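Local coordinates for protein hydrolase, HAD superfamily, subfamily III A (Legionella pneumophila, PDB 3N1U) that probably hydrolyses 3-deoxy-D-manno-octulosonate 8-phosphate to 3-deoxy-D-manno-octulosonate and inorganic phosphate, using a divalent metal cofactor, at residues D77-M80 and E81-G84. Numbering follows the deposited sequence.
Sequences DHRM and EQLG
Glu81 donates its backbone N to Asp77 O over 2.9 Å, an i+4 to i helical bond across the junction of 77-80 and 81-84. One turn back, the Asp77 carboxylate is held by a hydrogen bond to Tyr88 on strand 87-89 and a salt bridge to Lys90 just beyond it. Gln82 follows with N to His78 O at 3.0 Å, and its side chain adds a second link: Arg79 NH1 donates to Gln82 OE1 at 2.8 Å. The acceptor lies close to the guanidinium plane, at its edge, whereas the amide and guanidinium planes stand 81° apart, so the two flat groups meet nearly perpendicular. Arg79 gets there because CG is anti to the backbone N (chi1 -176°) and the chain then bends at chi2, which carries the guanidinium along the helix toward its C-terminal end. Leu83 N bonds to Arg79 O at 3.0 Å, and its side chain lies against one guanidinium face, CD1 approaching NE of Arg79 at 3.8 Å. An amide at the edge and a methyl over one face thus restrain the rotation of the arginine head. Leu35 of a second subunit also packs on Arg79, while Leu83 reaches Leu55 and Lys56 of helix 49-60. At Gly84 the helical path ends: phi turns positive (67°), and its N bonds to Glu81 O at 3.2 Å. The helix finishes in a Schellman motif, ending the helix of the beta-alpha-beta unit of strand 64-68, helix 74-83 and strand 87-89 in the Rossmann-like HAD fold.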
loop_
_atom_site.group_PDB
_atom_site.type_symbol
_atom_site.label_atom_id
_atom_site.label_comp_id
_atom_site.label_asym_id
_atom_site.label_seq_id
_atom_site.Cartn_x
_atom_site.Cartn_y
_atom_site.Cartn_z
ATOM N N ASP A 77 -0.452 -13.670 18.124
ATOM C CA ASP A 77 0.302 -13.986 19.340
ATOM C C ASP A 77 1.694 -13.363 19.304
ATOM O O ASP A 77 2.163 -12.769 20.325
ATOM C CB ASP A 77 0.412 -15.505 19.523
ATOM C CG ASP A 77 -0.957 -16.163 19.577
ATOM O OD1 ASP A 77 -1.714 -15.940 20.557
ATOM O OD2 ASP A 77 -1.260 -16.918 18.652
ATOM N N HIS A 78 2.339 -13.457 18.142
ATOM C CA HIS A 78 3.685 -12.865 17.995
ATOM C C HIS A 78 3.659 -11.377 18.179
ATOM O O HIS A 78 4.504 -10.820 18.876
ATOM C CB HIS A 78 4.321 -13.205 16.648
ATOM C CG HIS A 78 4.719 -14.639 16.531
ATOM N ND1 HIS A 78 4.156 -15.502 15.609
ATOM C CD2 HIS A 78 5.630 -15.362 17.221
ATOM C CE1 HIS A 78 4.709 -16.698 15.740
ATOM N NE2 HIS A 78 5.600 -16.641 16.713
ATOM N N ARG A 79 2.670 -10.726 17.586
ATOM C CA ARG A 79 2.545 -9.271 17.776
ATOM C C ARG A 79 2.223 -8.861 19.217
ATOM O O ARG A 79 2.775 -7.885 19.741
ATOM C CB ARG A 79 1.523 -8.673 16.799
ATOM C CG ARG A 79 1.411 -7.127 16.884
ATOM C CD ARG A 79 2.719 -6.419 16.414
ATOM N NE ARG A 79 2.568 -4.960 16.298
ATOM C CZ ARG A 79 3.591 -4.105 16.453
ATOM N NH1 ARG A 79 4.827 -4.563 16.750
ATOM N NH2 ARG A 79 3.384 -2.807 16.358
HETATM N N MSE A 80 1.314 -9.589 19.873
HETATM C CA MSE A 80 0.986 -9.241 21.238
HETATM C C MSE A 80 2.199 -9.390 22.146
HETATM O O MSE A 80 2.387 -8.579 23.049
HETATM C CB MSE A 80 -0.135 -10.135 21.770
HETATM C CG MSE A 80 -1.412 -10.055 21.011
HETATM SE SE MSE A 80 -2.299 -8.310 21.146
HETATM C CE MSE A 80 -1.515 -7.520 19.483
ATOM N N GLU A 81 2.960 -10.463 21.944
ATOM C CA GLU A 81 4.207 -10.697 22.709
ATOM C C GLU A 81 5.216 -9.561 22.485
ATOM O O GLU A 81 5.832 -9.096 23.435
ATOM C CB GLU A 81 4.842 -12.036 22.330
ATOM C CG GLU A 81 6.199 -12.251 23.053
ATOM C CD GLU A 81 6.916 -13.555 22.680
ATOM O OE1 GLU A 81 7.599 -14.091 23.577
ATOM O OE2 GLU A 81 6.814 -14.035 21.511
ATOM N N GLN A 82 5.345 -9.091 21.232
ATOM C CA GLN A 82 6.241 -7.970 20.881
ATOM C C GLN A 82 5.873 -6.741 21.663
ATOM O O GLN A 82 6.766 -6.039 22.160
ATOM C CB GLN A 82 6.160 -7.566 19.381
ATOM C CG GLN A 82 6.974 -8.417 18.454
ATOM C CD GLN A 82 6.975 -7.907 17.008
ATOM O OE1 GLN A 82 6.158 -7.055 16.602
ATOM N NE2 GLN A 82 7.894 -8.457 16.212
ATOM N N LEU A 83 4.574 -6.468 21.746
ATOM C CA LEU A 83 4.092 -5.265 22.424
ATOM C C LEU A 83 3.906 -5.398 23.946
ATOM O O LEU A 83 3.641 -4.412 24.629
ATOM C CB LEU A 83 2.797 -4.796 21.771
ATOM C CG LEU A 83 2.961 -4.278 20.339
ATOM C CD1 LEU A 83 1.599 -3.837 19.798
ATOM C CD2 LEU A 83 4.024 -3.169 20.234
ATOM N N GLY A 84 4.090 -6.605 24.471
ATOM C CA GLY A 84 3.867 -6.872 25.922
ATOM C C GLY A 84 2.417 -6.758 26.350
ATOM O O GLY A 84 2.098 -6.466 27.527
#